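Local atomic coordinates of laccase (Botrytis aclada, PDB entry 3SQR), a protein that oxidises phenolic substrates such as hydroquinones while reducing molecular oxygen to water at copper centres, and probably contributes to lignin degradation and detoxification. Residues A[172-178]-A[205-211]; A[213-218]-A[530-534]. All coordinates share one frame; numbering follows the deposited sequence.

How the contacts relate
One short helix, 210-217, takes part in both contacts. Its first turn belongs to contact 1, against a loop of the first cupredoxin domain, and its later turns form contact 2, against helix 529-533 of the third. The contacts come in series along the chain, with centres about 11 Å apart, and merge at their border, where Val210 CG2 lies 3.2 Å from Trp530 CH2 and Leu173 packs on Trp214, Trp530 and Ser533. The second domain is thereby fitted against both copper-carrying partners, and the same N-linked sugar chain lies beside both contacts.

Contact 1: A[172-178]-A[205-211]. With NAG (2-acetamido-2-deoxy-beta-D-glucopyranose), chain B; NAG (2-acetamido-2-deoxy-beta-D-glucopyranose), chain C.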
loop_
_atom_site.group_PDB
_atom_site.type_symbol
_atom_site.label_atom_id
_atom_site.label_comp_id
_atom_site.label_asym_id
_atom_site.label_seq_id
_atom_site.Cartn_x
_atom_site.Cartn_y
_atom_site.Cartn_z
ATOM N N SER A 172 0.263 -12.445 6.163
ATOM C CA SER A 172 1.023 -13.228 5.209
ATOM C C SER A 172 0.726 -12.747 3.767
ATOM O O SER A 172 0.632 -11.515 3.551
ATOM C CB SER A 172 0.818 -14.771 5.461
ATOM O OG SER A 172 1.558 -15.535 4.499
ATOM N N LEU A 173 0.652 -13.628 2.782
ATOM C CA LEU A 173 0.591 -13.185 1.374
ATOM C C LEU A 173 -0.803 -12.972 0.851
ATOM O O LEU A 173 -0.991 -12.848 -0.348
ATOM C CB LEU A 173 1.272 -14.245 0.476
ATOM C CG LEU A 173 2.733 -14.542 0.755
ATOM C CD1 LEU A 173 3.137 -15.865 0.005
ATOM C CD2 LEU A 173 3.578 -13.400 0.261
ATOM N N GLN A 174 -1.784 -12.894 1.742
ATOM C CA GLN A 174 -3.188 -12.956 1.296
ATOM C C GLN A 174 -3.556 -11.897 0.310
ATOM O O GLN A 174 -4.362 -12.144 -0.535
ATOM C CB GLN A 174 -4.151 -12.851 2.445
ATOM C CG GLN A 174 -4.146 -14.097 3.322
ATOM C CD GLN A 174 -5.064 -13.999 4.545
ATOM O OE1 GLN A 174 -5.340 -12.928 5.051
ATOM N NE2 GLN A 174 -5.500 -15.173 5.081
ATOM N N TYR A 175 -3.000 -10.702 0.427
ATOM C CA TYR A 175 -3.455 -9.689 -0.551
ATOM C C TYR A 175 -3.012 -10.028 -1.957
ATOM O O TYR A 175 -3.585 -9.512 -2.956
ATOM C CB TYR A 175 -3.122 -8.225 -0.151
ATOM C CG TYR A 175 -1.742 -7.728 -0.524
ATOM C CD1 TYR A 175 -1.484 -7.293 -1.775
ATOM C CD2 TYR A 175 -0.701 -7.744 0.371
ATOM C CE1 TYR A 175 -0.278 -6.842 -2.163
ATOM C CE2 TYR A 175 0.585 -7.277 -0.023
ATOM C CZ TYR A 175 0.764 -6.820 -1.278
ATOM O OH TYR A 175 1.978 -6.349 -1.764
ATOM N N GLY A 176 -2.033 -10.922 -2.084
ATOM C CA GLY A 176 -1.638 -11.452 -3.380
ATOM C C GLY A 176 -2.675 -12.287 -4.082
ATOM O O GLY A 176 -2.627 -12.464 -5.317
ATOM N N ASP A 177 -3.594 -12.813 -3.286
ATOM C CA ASP A 177 -4.661 -13.649 -3.809
ATOM C C ASP A 177 -5.956 -12.843 -3.960
ATOM O O ASP A 177 -7.021 -13.404 -4.153
ATOM C CB ASP A 177 -4.864 -14.858 -2.938
ATOM C CG ASP A 177 -3.908 -16.020 -3.275
ATOM O OD1 ASP A 177 -3.123 -15.919 -4.262
ATOM O OD2 ASP A 177 -4.049 -17.080 -2.572
ATOM N N GLY A 178 -5.850 -11.531 -3.867
ATOM C CA GLY A 178 -6.959 -10.624 -4.156
ATOM C C GLY A 178 -7.579 -9.924 -2.957
ATOM O O GLY A 178 -8.588 -9.231 -3.143
ATOM N N TRP A 205 -0.516 -10.664 -11.472
ATOM C CA TRP A 205 -1.588 -11.583 -11.147
ATOM C C TRP A 205 -1.194 -12.978 -11.513
ATOM O O TRP A 205 -0.915 -13.246 -12.702
ATOM C CB TRP A 205 -2.843 -11.203 -11.924
ATOM C CG TRP A 205 -3.990 -12.042 -11.573
ATOM C CD1 TRP A 205 -4.657 -12.907 -12.401
ATOM C CD2 TRP A 205 -4.652 -12.110 -10.311
ATOM N NE1 TRP A 205 -5.666 -13.538 -11.707
ATOM C CE2 TRP A 205 -5.695 -13.074 -10.424
ATOM C CE3 TRP A 205 -4.463 -11.490 -9.083
ATOM C CZ2 TRP A 205 -6.518 -13.389 -9.371
ATOM C CZ3 TRP A 205 -5.276 -11.822 -8.025
ATOM C CH2 TRP A 205 -6.322 -12.757 -8.189
ATOM N N ALA A 206 -1.134 -13.849 -10.505
ATOM C CA ALA A 206 -0.767 -15.229 -10.735
ATOM C C ALA A 206 -1.984 -15.984 -11.276
ATOM O O ALA A 206 -3.113 -15.525 -11.089
ATOM C CB ALA A 206 -0.301 -15.875 -9.443
ATOM N N HIS A 207 -1.737 -17.141 -11.914
ATOM C CA HIS A 207 -2.845 -18.061 -12.266
ATOM C C HIS A 207 -2.931 -19.217 -11.356
ATOM O O HIS A 207 -3.452 -20.285 -11.748
ATOM C CB HIS A 207 -2.751 -18.491 -13.721
ATOM C CG HIS A 207 -3.147 -17.412 -14.660
ATOM N ND1 HIS A 207 -2.993 -17.526 -16.022
ATOM C CD2 HIS A 207 -3.716 -16.202 -14.440
ATOM C CE1 HIS A 207 -3.430 -16.426 -16.595
ATOM N NE2 HIS A 207 -3.871 -15.599 -15.649
ATOM N N GLU A 208 -2.510 -19.008 -10.088
ATOM C CA GLU A 208 -2.659 -19.925 -9.012
ATOM C C GLU A 208 -2.461 -19.126 -7.715
ATOM O O GLU A 208 -1.962 -18.028 -7.748
ATOM C CB GLU A 208 -1.633 -21.033 -9.115
ATOM C CG GLU A 208 -0.159 -20.536 -9.122
ATOM C CD GLU A 208 0.304 -19.879 -10.427
ATOM O OE1 GLU A 208 -0.124 -20.373 -11.478
ATOM O OE2 GLU A 208 1.122 -18.889 -10.412
ATOM N N SER A 209 -2.820 -19.706 -6.581
ATOM C CA SER A 209 -2.685 -19.016 -5.301
ATOM C C SER A 209 -1.217 -18.783 -5.063
ATOM O O SER A 209 -0.398 -19.677 -5.227
ATOM C CB SER A 209 -3.211 -19.859 -4.162
ATOM O OG SER A 209 -2.987 -19.302 -2.847
ATOM N N VAL A 210 -0.914 -17.606 -4.553
ATOM C CA VAL A 210 0.441 -17.244 -4.158
ATOM C C VAL A 210 0.964 -18.271 -3.147
ATOM O O VAL A 210 2.181 -18.504 -3.019
ATOM C CB VAL A 210 0.422 -15.795 -3.533
ATOM C CG1 VAL A 210 -0.377 -15.748 -2.257
ATOM C CG2 VAL A 210 1.813 -15.311 -3.226
ATOM N N PHE A 211 0.061 -18.806 -2.353
ATOM C CA PHE A 211 0.441 -19.766 -1.304
ATOM C C PHE A 211 0.973 -21.083 -1.877
ATOM O O PHE A 211 1.671 -21.834 -1.156
ATOM C CB PHE A 211 -0.661 -20.034 -0.308
ATOM C CG PHE A 211 -1.036 -18.835 0.495
ATOM C CD1 PHE A 211 -0.208 -18.417 1.517
ATOM C CD2 PHE A 211 -2.178 -18.128 0.209
ATOM C CE1 PHE A 211 -0.495 -17.328 2.258
ATOM C CE2 PHE A 211 -2.511 -16.992 0.940
ATOM C CZ PHE A 211 -1.681 -16.607 1.996
HETATM C C1 NAG B . -0.825 -23.887 1.405
HETATM C C2 NAG B . -0.874 -24.318 -0.036
HETATM C C3 NAG B . 0.005 -25.533 -0.271
HETATM C C4 NAG B . 1.387 -25.344 0.386
HETATM C C5 NAG B . 1.246 -24.895 1.816
HETATM C C6 NAG B . 2.555 -24.645 2.589
HETATM C C7 NAG B . -2.988 -23.928 -1.210
HETATM C C8 NAG B . -4.389 -24.448 -1.461
HETATM N N2 NAG B . -2.259 -24.629 -0.377
HETATM O O3 NAG B . 0.143 -25.632 -1.652
HETATM O O4 NAG B . 2.129 -26.560 0.377
HETATM O O5 NAG B . 0.500 -23.670 1.774
HETATM O O6 NAG B . 3.306 -23.744 1.836
HETATM O O7 NAG B . -2.535 -22.958 -1.757
HETATM C C1 NAG C . -3.315 -20.198 4.398
HETATM C C2 NAG C . -2.066 -20.957 4.765
HETATM C C3 NAG C . -1.219 -21.507 3.630
HETATM C C4 NAG C . -2.131 -22.319 2.748
HETATM C C5 NAG C . -3.401 -21.506 2.402
HETATM C C6 NAG C . -4.475 -22.348 1.739
HETATM C C7 NAG C . -1.530 -20.120 7.031
HETATM C C8 NAG C . -0.485 -19.333 7.781
HETATM N N2 NAG C . -1.251 -20.248 5.723
HETATM O O3 NAG C . -0.158 -22.254 4.204
HETATM O O4 NAG C . -1.539 -22.659 1.530
HETATM O O5 NAG C . -4.052 -20.989 3.531
HETATM O O6 NAG C . -5.313 -21.499 0.990
HETATM O O7 NAG C . -2.494 -20.588 7.628
HETATM O O HOH W 1 -1.443 -12.695 -7.961
#
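Trp205, at the end of strand 195-205, brings the six-membered part of its indole up to the loop 172-178; CZ3 lies 3.8 Å from Gly176 O, while Asp177 O and Gly178 N stand at the ring edge. The next residue adds a polar link, since one water spans Gly176 O and Ala206 N. The chain then swings away through His207 and Glu208 and returns at Ser209, the N-cap of helix 210-217. Its hydroxyl both donates and accepts: OG gives a very short bond of 2.5 Å to Asp177 OD2 and accepts the capping N-H of Phe211. The other carboxylate oxygen, Asp177 OD1, takes Val210 N at 2.8 Å in an almost straight bond (172°), approached from the syn side and slightly out of plane. Asp177 thus grips the start of the helix with both oxygens, and OD1 also bears a salt bridge to Arg86. This is a helix N-terminus held by a carboxylate from another cupredoxin domain, on the loop between strands 163-169 and 180-186. Beside these bonds, Val210 wedges in with both branches: CG1 meets Leu173 CB at 3.5 Å and CG2 meets Leu173 CD1 at the same separation. Phe211 ends the segment. With CG anti to its carbonyl carbon (chi1 -64°), its ring reaches back to the loop, where CZ lies 3.8 Å from Gln174 CG and CE1 3.5 Å from Ser172 OG, a hydroxyl bonded to Asp577. Phe211 CB comes 3.3 Å from O4 of the chain C N-acetylglucosamine.

Contact 2: A[213-218]-A[530-534]; sequences IWDTAR and WHASE. With CU (copper (II) ion), chain D; NAG (2-acetamido-2-deoxy-beta-D-glucopyranose), chain B; BMA (beta-D-mannopyranose), chain E.
Ala217 and Trp530 meet in a CH-pi contact at the centre of a largely apolar helix-helix interface between helix 210-217, in the second cupredoxin domain, and helix 529-533, in the third. The methyl CB of Ala217 sits over the six-membered ring of Trp530, 3.6 Å from its centroid and only 17° off the normal. Two neighbours sit at the rim of the same indole, near its plane: Ile213 CG1 is 4.0 Å from CH2, and Trp214 CE3 is 3.8 Å from CE3, so the two tryptophans touch by their edges and do not stack. Trp214 has CG anti to its backbone N (chi1 159°), which carries its ring out between the helices until CH2 lies 3.7 Å from Ser533 CB. The aliphatic part of Glu534 lies along this indole, and its carboxylate plane is tilted about 25° from the ring. Glu534 OE2 also stands 3.6 Å from Ala217 O, and a water between these two oxygens, 2.8 Å from Ala217 O, probably eases their opposition. Within the segment, Arg218 CD packs on a face of the Trp214 ring, while its guanidinium carries Asp215 OD1 over its face, a salt bridge of charges in which no N-H points at the oxygen; Asp215 OD2 accepts a bond from O6 of the chain B sugar. Trp530 directly precedes His531, whose ND1 binds copper at 2.0 Å beside His463 and Cys526, consistent with the type 1 site. Around the pair, Trp214 NE1 bonds to Asp576 and Ser533 OG to Asp577 in the C-terminal tail, while Arg218 and Glu534 have backbone hydrogen bonds to Phe402 and Trp404 of strand 402-406.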
loop_
_atom_site.group_PDB
_atom_site.type_symbol
_atom_site.label_atom_id
_atom_site.label_comp_id
_atom_site.label_asym_id
_atom_site.label_seq_id
_atom_site.Cartn_x
_atom_site.Cartn_y
_atom_site.Cartn_z
ATOM N N ILE A 213 3.076 -21.072 -4.409
ATOM C CA ILE A 213 4.371 -20.778 -4.966
ATOM C C ILE A 213 5.339 -20.193 -3.944
ATOM O O ILE A 213 6.488 -19.891 -4.285
ATOM C CB ILE A 213 4.232 -19.918 -6.224
ATOM C CG1 ILE A 213 3.272 -18.792 -6.017
ATOM C CG2 ILE A 213 3.544 -20.747 -7.352
ATOM C CD1 ILE A 213 3.039 -17.931 -7.248
ATOM N N TRP A 214 4.885 -20.017 -2.702
ATOM C CA TRP A 214 5.728 -19.407 -1.680
ATOM C C TRP A 214 6.934 -20.294 -1.383
ATOM O O TRP A 214 8.050 -19.810 -1.172
ATOM C CB TRP A 214 4.907 -19.188 -0.410
ATOM C CG TRP A 214 5.648 -19.033 0.861
ATOM C CD1 TRP A 214 5.562 -19.867 1.933
ATOM C CD2 TRP A 214 6.618 -18.033 1.220
ATOM N NE1 TRP A 214 6.385 -19.463 2.915
ATOM C CE2 TRP A 214 7.045 -18.326 2.523
ATOM C CE3 TRP A 214 7.152 -16.930 0.585
ATOM C CZ2 TRP A 214 7.992 -17.557 3.189
ATOM C CZ3 TRP A 214 8.120 -16.191 1.241
ATOM C CH2 TRP A 214 8.481 -16.476 2.547
ATOM N N ASP A 215 6.722 -21.607 -1.337
ATOM C CA ASP A 215 7.884 -22.471 -1.054
ATOM C C ASP A 215 8.984 -22.359 -2.115
ATOM O O ASP A 215 10.189 -22.371 -1.792
ATOM C CB ASP A 215 7.442 -23.930 -0.793
ATOM C CG ASP A 215 6.712 -24.079 0.493
ATOM O OD1 ASP A 215 7.153 -23.517 1.516
ATOM O OD2 ASP A 215 5.678 -24.780 0.520
ATOM N N THR A 216 8.612 -22.187 -3.377
ATOM C CA THR A 216 9.607 -21.858 -4.416
ATOM C C THR A 216 10.129 -20.435 -4.215
ATOM O O THR A 216 11.342 -20.197 -4.235
ATOM C CB THR A 216 9.036 -21.967 -5.804
ATOM O OG1 THR A 216 8.502 -23.285 -5.967
ATOM C CG2 THR A 216 10.104 -21.669 -6.870
ATOM N N ALA A 217 9.202 -19.489 -3.979
ATOM C CA ALA A 217 9.619 -18.075 -3.920
ATOM C C ALA A 217 10.633 -17.876 -2.824
ATOM O O ALA A 217 11.589 -17.135 -2.971
ATOM C CB ALA A 217 8.406 -17.121 -3.724
ATOM N N ARG A 218 10.448 -18.563 -1.722
ATOM C CA ARG A 218 11.294 -18.317 -0.577
ATOM C C ARG A 218 12.719 -18.914 -0.702
ATOM O O ARG A 218 13.541 -18.696 0.162
ATOM C CB ARG A 218 10.643 -18.799 0.690
ATOM C CG ARG A 218 10.661 -20.276 0.885
ATOM C CD ARG A 218 9.720 -20.607 1.959
ATOM N NE ARG A 218 9.898 -21.986 2.448
ATOM C CZ ARG A 218 9.402 -22.411 3.594
ATOM N NH1 ARG A 218 8.693 -21.600 4.368
ATOM N NH2 ARG A 218 9.625 -23.664 3.981
ATOM N N TRP A 530 6.699 -10.914 -1.080
ATOM C CA TRP A 530 7.722 -11.908 -0.787
ATOM C C TRP A 530 8.720 -11.413 0.228
ATOM O O TRP A 530 9.070 -12.201 1.122
ATOM C CB TRP A 530 8.455 -12.358 -2.030
ATOM C CG TRP A 530 7.585 -12.708 -3.195
ATOM C CD1 TRP A 530 7.590 -12.130 -4.401
ATOM C CD2 TRP A 530 6.632 -13.778 -3.263
ATOM N NE1 TRP A 530 6.712 -12.758 -5.236
ATOM C CE2 TRP A 530 6.140 -13.796 -4.555
ATOM C CE3 TRP A 530 6.254 -14.796 -2.374
ATOM C CZ2 TRP A 530 5.212 -14.746 -4.984
ATOM C CZ3 TRP A 530 5.343 -15.715 -2.783
ATOM C CH2 TRP A 530 4.829 -15.667 -4.084
ATOM N N HIS A 531 9.144 -10.151 0.109
ATOM C CA HIS A 531 10.187 -9.597 0.987
ATOM C C HIS A 531 9.651 -9.399 2.385
ATOM O O HIS A 531 10.313 -9.750 3.362
ATOM C CB HIS A 531 10.735 -8.296 0.416
ATOM C CG HIS A 531 11.448 -8.486 -0.892
ATOM N ND1 HIS A 531 12.058 -7.470 -1.565
ATOM C CD2 HIS A 531 11.612 -9.592 -1.666
ATOM C CE1 HIS A 531 12.596 -7.935 -2.678
ATOM N NE2 HIS A 531 12.354 -9.233 -2.748
ATOM N N ALA A 532 8.421 -8.926 2.492
ATOM C CA ALA A 532 7.763 -8.859 3.787
ATOM C C ALA A 532 7.702 -10.205 4.452
ATOM O O ALA A 532 8.033 -10.360 5.626
ATOM C CB ALA A 532 6.309 -8.224 3.640
ATOM N N SER A 533 7.280 -11.206 3.694
ATOM C CA SER A 533 7.169 -12.573 4.210
ATOM C C SER A 533 8.544 -13.180 4.605
ATOM O O SER A 533 8.624 -13.982 5.582
ATOM C CB SER A 533 6.515 -13.445 3.188
ATOM O OG SER A 533 5.122 -13.294 3.311
ATOM N N GLU A 534 9.577 -12.718 3.909
ATOM C CA GLU A 534 10.994 -13.025 4.171
ATOM C C GLU A 534 11.621 -12.189 5.260
ATOM O O GLU A 534 12.827 -12.215 5.441
ATOM C CB GLU A 534 11.753 -12.931 2.850
ATOM C CG GLU A 534 11.373 -14.074 1.941
ATOM C CD GLU A 534 11.552 -13.841 0.479
ATOM O OE1 GLU A 534 12.147 -12.827 0.084
ATOM O OE2 GLU A 534 11.075 -14.715 -0.318
HETATM CU CU CU D . 11.952 -5.581 -0.845
HETATM C C1 NAG B . -0.825 -23.887 1.405
HETATM C C2 NAG B . -0.874 -24.318 -0.036
HETATM C C3 NAG B . 0.005 -25.533 -0.271
HETATM C C4 NAG B . 1.387 -25.344 0.386
HETATM C C5 NAG B . 1.246 -24.895 1.816
HETATM C C6 NAG B . 2.555 -24.645 2.589
HETATM C C7 NAG B . -2.988 -23.928 -1.210
HETATM C C8 NAG B . -4.389 -24.448 -1.461
HETATM N N2 NAG B . -2.259 -24.629 -0.377
HETATM O O3 NAG B . 0.143 -25.632 -1.652
HETATM O O4 NAG B . 2.129 -26.560 0.377
HETATM O O5 NAG B . 0.500 -23.670 1.774
HETATM O O6 NAG B . 3.306 -23.744 1.836
HETATM O O7 NAG B . -2.535 -22.958 -1.757
HETATM C C1 BMA E . 3.195 -26.465 -0.566
HETATM C C2 BMA E . 4.162 -27.600 -0.223
HETATM C C3 BMA E . 5.176 -27.671 -1.347
HETATM C C4 BMA E . 4.586 -27.776 -2.749
HETATM C C5 BMA E . 3.452 -26.763 -3.053
HETATM C C6 BMA E . 2.392 -27.233 -4.077
HETATM O O2 BMA E . 3.377 -28.773 -0.118
HETATM O O3 BMA E . 6.055 -28.737 -1.040
HETATM O O4 BMA E . 5.633 -27.531 -3.650
HETATM O O5 BMA E . 2.678 -26.585 -1.869
HETATM O O6 BMA E . 2.678 -27.677 -5.397
HETATM O O HOH W 2 11.246 -14.380 -2.837
#